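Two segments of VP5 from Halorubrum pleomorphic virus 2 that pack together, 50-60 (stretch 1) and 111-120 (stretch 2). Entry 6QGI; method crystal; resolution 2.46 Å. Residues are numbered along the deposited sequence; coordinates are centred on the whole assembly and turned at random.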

# COMPACT_ATOMS: atom_id res chain seq x y z
N THR A 50 6.74 -5.99 9.94
CA THR A 50 5.31 -5.77 9.80
C THR A 50 5.04 -4.28 9.69
O THR A 50 4.21 -3.88 8.87
N ARG A 51 5.75 -3.45 10.48
CA ARG A 51 5.59 -1.99 10.43
C ARG A 51 6.01 -1.46 9.07
O ARG A 51 5.28 -0.65 8.50
N LYS A 52 7.16 -1.94 8.53
CA LYS A 52 7.68 -1.55 7.22
C LYS A 52 6.70 -1.93 6.11
O LYS A 52 6.51 -1.16 5.18
N SER A 53 6.07 -3.12 6.24
CA SER A 53 5.09 -3.62 5.29
C SER A 53 3.80 -2.80 5.32
O SER A 53 3.35 -2.41 4.25
N THR A 54 3.24 -2.50 6.51
CA THR A 54 2.00 -1.70 6.64
C THR A 54 2.24 -0.23 6.26
O THR A 54 1.32 0.41 5.74
N ASN A 55 3.46 0.31 6.49
CA ASN A 55 3.80 1.69 6.09
C ASN A 55 3.96 1.78 4.58
O ASN A 55 3.64 2.81 3.99
N ALA A 56 4.47 0.69 3.96
CA ALA A 56 4.65 0.58 2.52
C ALA A 56 3.31 0.35 1.83
O ALA A 56 3.02 1.00 0.82
N SER A 57 2.47 -0.53 2.41
CA SER A 57 1.14 -0.86 1.89
C SER A 57 0.24 0.35 1.79
O SER A 57 -0.61 0.41 0.90
N THR A 58 0.42 1.31 2.71
CA THR A 58 -0.42 2.49 2.75
C THR A 58 0.28 3.73 2.19
O THR A 58 -0.22 4.30 1.23
N ILE A 59 1.43 4.14 2.75
CA ILE A 59 2.07 5.40 2.36
C ILE A 59 3.31 5.27 1.45
O ILE A 59 3.33 5.92 0.40
N VAL A 60 4.35 4.53 1.88
CA VAL A 60 5.66 4.48 1.22
C VAL A 60 5.59 3.94 -0.21
O VAL A 60 6.24 4.53 -1.08
N SER A 111 -2.90 14.38 8.26
CA SER A 111 -3.09 13.73 9.57
C SER A 111 -2.90 12.24 9.47
O SER A 111 -2.19 11.68 10.29
N ASN A 112 -3.50 11.59 8.45
CA ASN A 112 -3.38 10.14 8.25
C ASN A 112 -1.94 9.74 8.01
O ASN A 112 -1.48 8.75 8.58
N PHE A 113 -1.22 10.52 7.17
CA PHE A 113 0.17 10.31 6.81
C PHE A 113 1.09 10.46 8.04
O PHE A 113 2.02 9.68 8.21
N LEU A 114 0.83 11.47 8.89
CA LEU A 114 1.65 11.73 10.06
C LEU A 114 1.31 10.81 11.23
O LEU A 114 2.21 10.49 12.00
N LYS A 115 0.06 10.32 11.32
CA LYS A 115 -0.36 9.37 12.36
C LYS A 115 0.31 8.01 12.12
O LYS A 115 0.68 7.32 13.08
N THR A 116 0.49 7.64 10.83
CA THR A 116 1.15 6.41 10.38
C THR A 116 2.61 6.44 10.83
O THR A 116 3.12 5.42 11.29
N TRP A 117 3.28 7.62 10.71
CA TRP A 117 4.66 7.85 11.14
C TRP A 117 4.73 7.86 12.67
O TRP A 117 5.65 7.27 13.23
N ASN A 118 3.76 8.53 13.33
CA ASN A 118 3.68 8.63 14.79
C ASN A 118 3.54 7.26 15.45
O ASN A 118 4.26 6.98 16.40
N GLU A 119 2.68 6.38 14.89
CA GLU A 119 2.49 5.01 15.39
C GLU A 119 3.76 4.19 15.25
O GLU A 119 4.03 3.33 16.10
N SER A 120 4.56 4.46 14.21
CA SER A 120 5.84 3.78 13.98
C SER A 120 6.89 4.21 15.01
O SER A 120 7.59 3.35 15.55

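Packing of two nearly antiparallel helices in VP5, residues 50-60 and 111-120, whose axes approach to 10.4 Å at an angle of 169° and which together bury 382 Å². The register pairs Arg-51 with Ser-120, Asn-55 with Thr-116 and Ile-59 with Phe-113, CA to CA 6.8 to 6.9 Å.

Ile-59 covers the most surface. Its CA-to-CB bond points toward the other helix, and with chi1 m and chi2 t it lies against both Phe-113 and Thr-116. CG2 of Ile-59 lies 3.2 Å from CE1 of Phe-113, a close apolar contact made at the edge of the ring, near its plane. CD1 of Ile-59 lies 3.4 Å from CB of Thr-116. Phe-113 itself leaves its helix sideways, and its t rotamer (chi2 83°) brings the ring back to the isoleucine. The backbone near Ile-59 is a wider pi-type turn, in which Val-60 N, rather than bonding to the carbonyl four residues back, donates to Asn-55 O, five back.

Thr-116 also points toward its partner helix and touches both Asn-55 and Ile-59. In the m rotamer OG1 of Thr-116 donates to O of Asn-112 at 2.7 Å; CG2 of Thr-116 is 3.3 Å from OD1 of Asn-55 and 4.1 Å from OG1 of Thr-58. The latter hydroxyl, with chi1 p, is likewise spent within its helix, OG1 of Thr-58 donating to Thr-54 O at 2.8 Å. The contacts of CG2 are therefore those of a methyl with oxygen, not hydrogen bonds.

The direct polar link comes from Asn-55. Its CA-to-CB bond points sideways, but chi1 m and chi2 -9° carry the amide nearer, and ND2 of Asn-55 donates to OG of Ser-120 at 3.0 Å with an N-H...O angle of 156°. That serine, in the m rotamer, donates in turn from OG of Ser-120 to Thr-116 O at 2.7 Å, so its hydroxyl serves as acceptor across the interface and donor within its own helix.

Arg-51 closes the other end of the contact. Starting toward the second helix, it runs t, p, p, with chi4 -173°; CD of Arg-51 passes 3.4 Å from OG of Ser-120, and the guanidinium lies with one face under CB of Glu-119. NH2 of Arg-51 comes to 4.1 Å from CG of Glu-119, a packing contact rather than a salt bridge; the guanidinium nitrogens find their hydrogen bonds elsewhere in the structure, as does OE2 of Glu-119, whose side chain leads away.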

# COMPACT_ATOMS: atom_id res chain seq x y z
CB THR A 50 4.55 -6.44 10.95
OG1 THR A 50 4.99 -7.79 11.06
CG2 THR A 50 3.04 -6.42 10.74
CB ARG A 51 6.38 -1.29 11.55
CG ARG A 51 6.13 0.24 11.65
CD ARG A 51 4.67 0.64 11.80
NE ARG A 51 4.09 0.14 13.05
CZ ARG A 51 2.81 0.21 13.38
NH1 ARG A 51 1.94 0.78 12.55
NH2 ARG A 51 2.38 -0.28 14.53
CB LYS A 52 9.04 -2.22 6.96
CG LYS A 52 9.78 -1.67 5.75
CD LYS A 52 10.55 -2.77 5.04
CE LYS A 52 11.35 -2.27 3.87
NZ LYS A 52 10.49 -1.87 2.72
CB SER A 53 4.79 -5.09 5.54
OG SER A 53 4.12 -5.64 4.42
CB THR A 54 1.37 -1.81 8.04
OG1 THR A 54 2.26 -1.30 9.03
CG2 THR A 54 0.94 -3.23 8.40
CB ASN A 55 5.06 2.19 6.79
CG ASN A 55 4.90 2.50 8.26
OD1 ASN A 55 3.81 2.51 8.82
ND2 ASN A 55 6.01 2.75 8.93
CB ALA A 56 5.61 -0.56 2.19
CB SER A 57 0.46 -1.92 2.76
OG SER A 57 1.23 -3.10 2.82
CB THR A 58 -0.94 2.75 4.17
OG1 THR A 58 0.16 2.90 5.07
CG2 THR A 58 -1.90 1.67 4.66
CB ILE A 59 2.43 6.19 3.65
CG1 ILE A 59 1.16 6.72 4.35
CG2 ILE A 59 3.41 7.32 3.34
CD1 ILE A 59 1.40 7.27 5.68
CB VAL A 60 6.71 3.71 2.09
CG1 VAL A 60 8.10 3.75 1.47
CG2 VAL A 60 6.75 4.27 3.51
CB SER A 111 -4.46 14.04 10.16
OG SER A 111 -4.62 15.44 10.31
CB ASN A 112 -4.26 9.67 7.10
CG ASN A 112 -5.73 9.66 7.41
OD1 ASN A 112 -6.16 9.45 8.55
ND2 ASN A 112 -6.53 9.91 6.40
CB PHE A 113 0.57 11.30 5.70
CG PHE A 113 2.02 11.30 5.29
CD1 PHE A 113 2.50 10.37 4.38
CD2 PHE A 113 2.89 12.27 5.76
CE1 PHE A 113 3.84 10.37 4.00
CE2 PHE A 113 4.23 12.28 5.37
CZ PHE A 113 4.69 11.33 4.49
CB LEU A 114 1.57 13.21 10.50
CG LEU A 114 2.12 14.21 9.47
CD1 LEU A 114 1.78 15.63 9.84
CD2 LEU A 114 3.60 13.99 9.21
CB LYS A 115 -1.88 9.21 12.39
CG LYS A 115 -2.62 10.24 13.22
CD LYS A 115 -4.12 10.05 13.14
CE LYS A 115 -4.87 11.29 13.55
NZ LYS A 115 -4.71 11.59 15.00
CB THR A 116 1.00 6.25 8.86
OG1 THR A 116 -0.37 6.33 8.51
CG2 THR A 116 1.59 4.93 8.34
CB TRP A 117 5.23 9.17 10.55
CG TRP A 117 6.62 9.52 11.03
CD1 TRP A 117 6.94 10.32 12.08
CD2 TRP A 117 7.86 9.10 10.45
NE1 TRP A 117 8.31 10.41 12.21
CE2 TRP A 117 8.90 9.66 11.22
CE3 TRP A 117 8.20 8.28 9.36
CZ2 TRP A 117 10.25 9.44 10.93
CZ3 TRP A 117 9.55 8.06 9.08
CH2 TRP A 117 10.55 8.65 9.85
CB ASN A 118 2.53 9.55 15.21
CG ASN A 118 2.83 11.00 14.97
OD1 ASN A 118 3.93 11.38 14.57
ND2 ASN A 118 1.83 11.86 15.17
CB GLU A 119 1.32 4.30 14.69
CG GLU A 119 0.59 3.31 15.59
CD GLU A 119 0.03 3.84 16.90
OE1 GLU A 119 -0.42 5.01 16.93
OE2 GLU A 119 0.05 3.09 17.89
CB SER A 120 6.34 4.06 12.57
OG SER A 120 5.36 3.93 11.56